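Local coordinates for Hut operon positive regulatory protein (Bacillus subtilis, PDB 4H4L), which binds cis-acting regulatory sequences on the mRNA in the presence of histidine, suppressing transcription termination and switching on the hut operon for histidine utilization, at residues E117-I129 with L136-I148. The protein carries 1 engineered substitution. Residues are numbered along the deposited sequence; the frame is centred on the assembly and turned at random.
Sequences EGDWIAVSLYGTI and LEHETFGVGINHI. With ZN (zinc ion), chain R; HIS (histidine), chain Q.
His147 lies over one face of the Trp120 indole. Its CB stands over the centre of the six-membered ring, 3.8 Å from the centroid, a CH-pi contact. The imidazole turns its edge to the same ring, with planes at 62°, and His147 ND1 is hydrogen-bonded to His73 of a third subunit. At the indole edge, Ile145 CG2 is 4.1 Å from Trp120 CE3, and Trp120 NE1 donates to Glu117 O. Leu125 O sits over one face of Phe141, toward the rim. Tyr126 CD2 meets the Phe141 edge at CD1, 3.5 Å away, and these side chains cross at about a right angle. With CG trans to the main-chain N (chi1 175°), Tyr126 leans toward strand 137-147, and its OH donates to Glu139 OE1 at 2.7 Å. The bond uses the anti side of the carboxylate, which is turned 78° from the ring. Glu139 is held further by Gly10 N and Arg11 N of a second subunit.

Toward the hairpin turn, Ile129 CG2 packs on His138 CE1 at 3.6 Å. His138 ND1 donates in the ring plane to a lone pair of Glu139 O. This bond fixes the imidazole rotation and leaves His138 NE2 to bind the zinc ion. The bound histidine, with His73 and His77 of a fourth subunit, completes the metal site.

The backbones form an antiparallel hairpin ladder from Trp120–His147 to Ile129–His138. Strand 99-109 flanks strand 120-130 on its other side. Helix 70-87 packs on Val123 and Leu125; helix 9-17 packs on the opposite face, against Ala122, Ser124 and Phe141.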
ATOM      1  N   GLU A 117      -1.471 -25.097  20.745  1.00 79.04           N
ATOM      2  CA  GLU A 117      -1.166 -23.978  19.853  1.00 81.59           C
ATOM      3  C   GLU A 117      -0.220 -24.352  18.708  1.00 77.15           C
ATOM      4  O   GLU A 117      -0.157 -23.657  17.704  1.00 81.98           O
ATOM      5  CB  GLU A 117      -0.575 -22.813  20.655  1.00 83.32           C
ATOM      6  CG  GLU A 117      -1.096 -21.448  20.228  1.00 79.14           C
ATOM      7  CD  GLU A 117      -2.523 -21.200  20.678  1.00 74.18           C
ATOM      8  OE1 GLU A 117      -2.704 -20.458  21.671  1.00 70.31           O
ATOM      9  OE2 GLU A 117      -3.457 -21.759  20.049  1.00 75.24           O
ATOM     10  N   GLY A 118       0.519 -25.441  18.874  1.00 68.63           N
ATOM     11  CA  GLY A 118       1.476 -25.884  17.875  1.00 70.70           C
ATOM     12  C   GLY A 118       2.684 -24.981  17.632  1.00 70.91           C
ATOM     13  O   GLY A 118       2.989 -24.050  18.415  1.00 58.28           O
ATOM     14  N   ASP A 119       3.370 -25.284  16.533  1.00 63.78           N
ATOM     15  CA  ASP A 119       4.516 -24.516  16.081  1.00 64.44           C
ATOM     16  C   ASP A 119       4.074 -23.179  15.441  1.00 62.57           C
ATOM     17  O   ASP A 119       3.041 -23.108  14.754  1.00 60.22           O
ATOM     18  CB  ASP A 119       5.316 -25.343  15.055  1.00 69.15           C
ATOM     19  CG  ASP A 119       6.306 -26.326  15.686  1.00 71.79           C
ATOM     20  OD1 ASP A 119       6.805 -27.196  14.938  1.00 73.98           O
ATOM     21  OD2 ASP A 119       6.613 -26.233  16.893  1.00 71.72           O
ATOM     22  N   TRP A 120       4.875 -22.140  15.680  1.00 59.26           N
ATOM     23  CA  TRP A 120       4.769 -20.828  15.030  1.00 57.99           C
ATOM     24  C   TRP A 120       6.124 -20.517  14.479  1.00 58.03           C
ATOM     25  O   TRP A 120       7.107 -21.137  14.893  1.00 59.19           O
ATOM     26  CB  TRP A 120       4.328 -19.755  16.034  1.00 57.27           C
ATOM     27  CG  TRP A 120       2.861 -19.875  16.367  1.00 62.05           C
ATOM     28  CD1 TRP A 120       2.218 -20.954  16.957  1.00 64.94           C
ATOM     29  CD2 TRP A 120       1.786 -18.905  16.093  1.00 65.30           C
ATOM     30  NE1 TRP A 120       0.870 -20.731  17.063  1.00 68.40           N
ATOM     31  CE2 TRP A 120       0.542 -19.527  16.568  1.00 67.57           C
ATOM     32  CE3 TRP A 120       1.728 -17.638  15.522  1.00 62.26           C
ATOM     33  CZ2 TRP A 120      -0.684 -18.888  16.475  1.00 67.54           C
ATOM     34  CZ3 TRP A 120       0.487 -17.007  15.435  1.00 61.17           C
ATOM     35  CH2 TRP A 120      -0.691 -17.617  15.899  1.00 64.06           C
ATOM     36  N   ILE A 121       6.218 -19.584  13.532  1.00 56.42           N
ATOM     37  CA  ILE A 121       7.530 -19.273  12.936  1.00 51.30           C
ATOM     38  C   ILE A 121       7.828 -17.770  12.970  1.00 51.70           C
ATOM     39  O   ILE A 121       6.921 -16.952  13.040  1.00 51.82           O
ATOM     40  CB  ILE A 121       7.681 -19.909  11.530  1.00 48.45           C
ATOM     41  CG1 ILE A 121       9.126 -19.852  11.042  1.00 48.65           C
ATOM     42  CG2 ILE A 121       6.731 -19.287  10.529  1.00 48.20           C
ATOM     43  CD1 ILE A 121       9.353 -20.704   9.814  1.00 44.03           C
ATOM     44  N   ALA A 122       9.097 -17.402  12.966  1.00 47.12           N
ATOM     45  CA  ALA A 122       9.433 -16.002  13.052  1.00 47.97           C
ATOM     46  C   ALA A 122      10.586 -15.790  12.142  1.00 49.35           C
ATOM     47  O   ALA A 122      11.568 -16.496  12.255  1.00 50.48           O
ATOM     48  CB  ALA A 122       9.817 -15.609  14.464  1.00 46.26           C
ATOM     49  N   VAL A 123      10.438 -14.843  11.216  1.00 46.66           N
ATOM     50  CA  VAL A 123      11.480 -14.510  10.280  1.00 45.01           C
ATOM     51  C   VAL A 123      11.938 -13.101  10.649  1.00 47.13           C
ATOM     52  O   VAL A 123      11.145 -12.171  10.612  1.00 50.95           O
ATOM     53  CB  VAL A 123      10.941 -14.603   8.855  1.00 46.92           C
ATOM     54  CG1 VAL A 123      12.040 -14.367   7.855  1.00 45.34           C
ATOM     55  CG2 VAL A 123      10.318 -15.976   8.614  1.00 50.64           C
ATOM     56  N   SER A 124      13.182 -12.950  11.088  1.00 42.78           N
ATOM     57  CA  SER A 124      13.627 -11.659  11.594  1.00 44.24           C
ATOM     58  C   SER A 124      14.740 -11.175  10.704  1.00 43.12           C
ATOM     59  O   SER A 124      15.665 -11.927  10.427  1.00 38.40           O
ATOM     60  CB  SER A 124      14.136 -11.763  13.045  1.00 51.97           C
ATOM     61  OG  SER A 124      13.127 -12.235  13.938  1.00 54.82           O
ATOM     62  N   LEU A 125      14.649  -9.928  10.247  1.00 42.00           N
ATOM     63  CA  LEU A 125      15.612  -9.416   9.288  1.00 41.58           C
ATOM     64  C   LEU A 125      16.401  -8.277   9.908  1.00 42.98           C
ATOM     65  O   LEU A 125      15.800  -7.440  10.566  1.00 46.97           O
ATOM     66  CB  LEU A 125      14.853  -8.896   8.081  1.00 38.63           C
ATOM     67  CG  LEU A 125      14.085  -9.925   7.267  1.00 37.55           C
ATOM     68  CD1 LEU A 125      13.198  -9.215   6.259  1.00 36.05           C
ATOM     69  CD2 LEU A 125      15.076 -10.819   6.545  1.00 38.50           C
ATOM     70  N   TYR A 126      17.724  -8.243   9.721  1.00 41.31           N
ATOM     71  CA  TYR A 126      18.518  -7.059  10.104  1.00 42.33           C
ATOM     72  C   TYR A 126      19.668  -6.738   9.164  1.00 40.79           C
ATOM     73  O   TYR A 126      20.322  -7.615   8.650  1.00 48.42           O
ATOM     74  CB  TYR A 126      19.016  -7.114  11.564  1.00 47.69           C
ATOM     75  CG  TYR A 126      19.937  -5.964  11.923  1.00 50.98           C
ATOM     76  CD1 TYR A 126      21.329  -6.144  11.986  1.00 53.64           C
ATOM     77  CD2 TYR A 126      19.427  -4.683  12.150  1.00 50.88           C
ATOM     78  CE1 TYR A 126      22.182  -5.086  12.280  1.00 53.91           C
ATOM     79  CE2 TYR A 126      20.269  -3.622  12.438  1.00 53.99           C
ATOM     80  CZ  TYR A 126      21.635  -3.826  12.504  1.00 57.89           C
ATOM     81  OH  TYR A 126      22.452  -2.762  12.796  1.00 58.65           O
ATOM     82  N   GLY A 127      19.928  -5.455   8.957  1.00 43.89           N
ATOM     83  CA  GLY A 127      21.017  -5.048   8.093  1.00 40.20           C
ATOM     84  C   GLY A 127      20.829  -3.639   7.592  1.00 40.77           C
ATOM     85  O   GLY A 127      20.197  -2.819   8.219  1.00 43.81           O
ATOM     86  N   THR A 128      21.401  -3.337   6.453  1.00 42.89           N
ATOM     87  CA  THR A 128      21.197  -2.018   5.913  1.00 47.89           C
ATOM     88  C   THR A 128      20.386  -2.008   4.618  1.00 48.87           C
ATOM     89  O   THR A 128      20.163  -3.050   3.987  1.00 49.16           O
ATOM     90  CB  THR A 128      22.515  -1.336   5.610  1.00 45.66           C
ATOM     91  OG1 THR A 128      23.029  -1.915   4.414  1.00 49.71           O
ATOM     92  CG2 THR A 128      23.481  -1.502   6.772  1.00 43.63           C
ATOM     93  N   ILE A 129      19.959  -0.793   4.279  1.00 45.36           N
ATOM     94  CA  ILE A 129      19.252  -0.449   3.084  1.00 42.08           C
ATOM     95  C   ILE A 129      19.857   0.894   2.676  1.00 42.04           C
ATOM     96  O   ILE A 129      20.213   1.711   3.542  1.00 39.37           O
ATOM     97  CB  ILE A 129      17.738  -0.338   3.360  1.00 46.93           C
ATOM     98  CG1 ILE A 129      16.955  -0.256   2.038  1.00 45.57           C
ATOM     99  CG2 ILE A 129      17.431   0.800   4.343  1.00 44.85           C
ATOM    100  CD1 ILE A 129      15.527  -0.729   2.159  1.00 44.72           C
ATOM    101  N   LEU A 136      26.538   4.531   1.352  1.00 66.47           N
ATOM    102  CA  LEU A 136      25.437   5.490   1.557  1.00 63.47           C
ATOM    103  C   LEU A 136      24.170   4.758   1.981  1.00 58.65           C
ATOM    104  O   LEU A 136      23.313   4.430   1.148  1.00 50.68           O
ATOM    105  CB  LEU A 136      25.157   6.297   0.284  1.00 68.29           C
ATOM    106  CG  LEU A 136      26.233   7.214  -0.301  1.00 69.57           C
ATOM    107  CD1 LEU A 136      27.152   7.788   0.779  1.00 75.85           C
ATOM    108  CD2 LEU A 136      27.042   6.462  -1.347  1.00 74.67           C
ATOM    109  N   GLU A 137      24.062   4.512   3.290  1.00 58.93           N
ATOM    110  CA  GLU A 137      23.061   3.597   3.821  1.00 56.34           C
ATOM    111  C   GLU A 137      22.605   3.967   5.221  1.00 50.19           C
ATOM    112  O   GLU A 137      23.168   4.836   5.872  1.00 52.13           O
ATOM    113  CB  GLU A 137      23.602   2.160   3.817  1.00 58.65           C
ATOM    114  CG  GLU A 137      24.609   1.874   4.923  1.00 71.36           C
ATOM    115  CD  GLU A 137      25.568   0.739   4.601  1.00 83.24           C
ATOM    116  OE1 GLU A 137      26.282   0.277   5.528  1.00 88.51           O
ATOM    117  OE2 GLU A 137      25.628   0.322   3.421  1.00 83.96           O
ATOM    118  N   HIS A 138      21.548   3.301   5.649  1.00 46.50           N
ATOM    119  CA  HIS A 138      21.112   3.324   7.022  1.00 45.73           C
ATOM    120  C   HIS A 138      20.558   1.974   7.344  1.00 45.20           C
ATOM    121  O   HIS A 138      20.510   1.101   6.489  1.00 42.01           O
ATOM    122  CB  HIS A 138      20.159   4.499   7.350  1.00 44.98           C
ATOM    123  CG  HIS A 138      18.775   4.433   6.705  1.00 44.90           C
ATOM    124  ND1 HIS A 138      17.881   3.452   6.966  1.00 43.49           N
ATOM    125  CD2 HIS A 138      18.134   5.328   5.848  1.00 39.25           C
ATOM    126  CE1 HIS A 138      16.745   3.699   6.285  1.00 38.29           C
ATOM    127  NE2 HIS A 138      16.903   4.852   5.609  1.00 38.94           N
ATOM    128  N   GLU A 139      20.162   1.761   8.587  1.00 47.76           N
ATOM    129  CA  GLU A 139      19.880   0.408   9.022  1.00 49.71           C
ATOM    130  C   GLU A 139      18.502  -0.010   8.614  1.00 48.62           C
ATOM    131  O   GLU A 139      17.721   0.826   8.125  1.00 43.58           O
ATOM    132  CB  GLU A 139      20.041   0.281  10.527  1.00 49.63           C
ATOM    133  CG  GLU A 139      21.476   0.058  10.952  1.00 52.56           C
ATOM    134  CD  GLU A 139      21.724   0.588  12.348  1.00 51.23           C
ATOM    135  OE1 GLU A 139      21.826  -0.217  13.299  1.00 45.19           O
ATOM    136  OE2 GLU A 139      21.769   1.826  12.482  1.00 51.15           O
ATOM    137  N   THR A 140      18.211  -1.305   8.824  1.00 48.60           N
ATOM    138  CA  THR A 140      16.866  -1.833   8.574  1.00 42.02           C
ATOM    139  C   THR A 140      16.480  -3.097   9.314  1.00 47.88           C
ATOM    140  O   THR A 140      17.316  -3.916   9.753  1.00 51.19           O
ATOM    141  CB  THR A 140      16.588  -2.016   7.097  1.00 38.01           C
ATOM    142  OG1 THR A 140      15.186  -2.090   6.923  1.00 35.51           O
ATOM    143  CG2 THR A 140      17.223  -3.271   6.597  1.00 37.74           C
ATOM    144  N   PHE A 141      15.175  -3.256   9.462  1.00 45.64           N
ATOM    145  CA  PHE A 141      14.697  -4.224  10.387  1.00 43.75           C
ATOM    146  C   PHE A 141      13.274  -4.630  10.092  1.00 40.43           C
ATOM    147  O   PHE A 141      12.450  -3.790   9.767  1.00 39.38           O
ATOM    148  CB  PHE A 141      14.780  -3.599  11.769  1.00 53.19           C
ATOM    149  CG  PHE A 141      14.906  -4.592  12.852  1.00 60.41           C
ATOM    150  CD1 PHE A 141      16.154  -4.884  13.376  1.00 64.87           C
ATOM    151  CD2 PHE A 141      13.781  -5.257  13.334  1.00 64.91           C
ATOM    152  CE1 PHE A 141      16.279  -5.828  14.373  1.00 71.98           C
ATOM    153  CE2 PHE A 141      13.893  -6.203  14.330  1.00 65.03           C
ATOM    154  CZ  PHE A 141      15.146  -6.488  14.849  1.00 71.48           C
ATOM    155  N   GLY A 142      12.986  -5.918  10.235  1.00 39.21           N
ATOM    156  CA  GLY A 142      11.651  -6.445   9.995  1.00 38.80           C
ATOM    157  C   GLY A 142      11.427  -7.782  10.675  1.00 39.43           C
ATOM    158  O   GLY A 142      12.327  -8.639  10.686  1.00 44.60           O
ATOM    159  N   VAL A 143      10.236  -7.966  11.236  1.00 38.99           N
ATOM    160  CA  VAL A 143       9.886  -9.221  11.906  1.00 43.54           C
ATOM    161  C   VAL A 143       8.533  -9.790  11.506  1.00 40.68           C
ATOM    162  O   VAL A 143       7.506  -9.184  11.747  1.00 43.17           O
ATOM    163  CB  VAL A 143       9.946  -9.084  13.443  1.00 41.50           C
ATOM    164  CG1 VAL A 143       9.677 -10.415  14.099  1.00 42.66           C
ATOM    165  CG2 VAL A 143      11.321  -8.600  13.853  1.00 48.89           C
ATOM    166  N   GLY A 144       8.535 -10.977  10.920  1.00 42.76           N
ATOM    167  CA  GLY A 144       7.290 -11.596  10.472  1.00 44.02           C
ATOM    168  C   GLY A 144       6.998 -12.778  11.348  1.00 46.00           C
ATOM    169  O   GLY A 144       7.881 -13.605  11.583  1.00 52.31           O
ATOM    170  N   ILE A 145       5.766 -12.857  11.849  1.00 50.61           N
ATOM    171  CA  ILE A 145       5.356 -13.961  12.714  1.00 46.10           C
ATOM    172  C   ILE A 145       4.126 -14.663  12.168  1.00 45.06           C
ATOM    173  O   ILE A 145       3.070 -14.066  12.054  1.00 48.46           O
ATOM    174  CB  ILE A 145       5.155 -13.499  14.173  1.00 45.60           C
ATOM    175  CG1 ILE A 145       6.528 -13.158  14.767  1.00 50.11           C
ATOM    176  CG2 ILE A 145       4.491 -14.591  15.006  1.00 42.38           C
ATOM    177  CD1 ILE A 145       6.541 -12.123  15.878  1.00 48.20           C
ATOM    178  N   ASN A 146       4.273 -15.940  11.835  1.00 43.69           N
ATOM    179  CA  ASN A 146       3.135 -16.726  11.397  1.00 43.84           C
ATOM    180  C   ASN A 146       3.052 -18.093  12.106  1.00 50.33           C
ATOM    181  O   ASN A 146       4.029 -18.591  12.676  1.00 54.94           O
ATOM    182  CB  ASN A 146       3.250 -16.916   9.905  1.00 42.27           C
ATOM    183  CG  ASN A 146       1.942 -17.267   9.256  1.00 41.22           C
ATOM    184  OD1 ASN A 146       0.861 -17.132   9.846  1.00 40.83           O
ATOM    185  ND2 ASN A 146       2.031 -17.716   8.019  1.00 39.50           N
ATOM    186  N   HIS A 147       1.874 -18.690  12.082  1.00 50.46           N
ATOM    187  CA  HIS A 147       1.699 -20.059  12.543  1.00 57.70           C
ATOM    188  C   HIS A 147       2.218 -21.039  11.501  1.00 62.12           C
ATOM    189  O   HIS A 147       2.239 -20.726  10.308  1.00 62.10           O
ATOM    190  CB  HIS A 147       0.220 -20.319  12.883  1.00 53.70           C
ATOM    191  CG  HIS A 147      -0.732 -20.119  11.721  1.00 51.50           C
ATOM    192  ND1 HIS A 147      -1.118 -18.898  11.302  1.00 51.69           N
ATOM    193  CD2 HIS A 147      -1.393 -21.040  10.907  1.00 50.73           C
ATOM    194  CE1 HIS A 147      -1.997 -19.029  10.280  1.00 49.25           C
ATOM    195  NE2 HIS A 147      -2.160 -20.339  10.037  1.00 50.28           N
ATOM    196  N   ILE A 148       2.671 -22.235  11.927  1.00 65.54           N
ATOM    197  CA  ILE A 148       3.231 -23.156  10.923  1.00 67.69           C
ATOM    198  C   ILE A 148       2.657 -24.577  10.937  1.00 70.00           C
ATOM    199  O   ILE A 148       1.677 -24.901  10.247  1.00 73.42           O
ATOM    200  CB  ILE A 148       4.786 -23.122  10.909  1.00 67.33           C
ATOM    201  CG1 ILE A 148       5.350 -23.946   9.751  1.00 68.82           C
ATOM    202  CG2 ILE A 148       5.373 -23.551  12.243  1.00 67.46           C
ATOM    203  CD1 ILE A 148       6.809 -23.660   9.445  1.00 67.24           C
ATOM    204  OXT ILE A 148       3.175 -25.430  11.642  1.00 70.35           O
TER
HETATM  205 ZN    ZN R 202      15.605   6.263   4.630  1.00 48.16          ZN
HETATM  206  N   HIS Q 201      17.991   4.437  -2.262  1.00 51.77           N
HETATM  207  CA  HIS Q 201      17.760   4.885  -0.864  1.00 47.80           C
HETATM  208  C   HIS Q 201      18.999   5.528  -0.435  1.00 48.89           C
HETATM  209  O   HIS Q 201      19.567   6.210  -1.270  1.00 49.70           O
HETATM  210  CB  HIS Q 201      17.452   3.712   0.056  1.00 51.63           C
HETATM  211  CG  HIS Q 201      16.645   4.070   1.301  1.00 49.74           C
HETATM  212  ND1 HIS Q 201      15.482   3.432   1.635  1.00 49.50           N
HETATM  213  CD2 HIS Q 201      16.862   4.997   2.285  1.00 46.37           C
HETATM  214  CE1 HIS Q 201      15.009   3.937   2.766  1.00 41.17           C
HETATM  215  NE2 HIS Q 201      15.855   4.867   3.167  1.00 44.99           N
HETATM  216  OXT HIS Q 201      19.436   5.372   0.710  1.00 50.24           O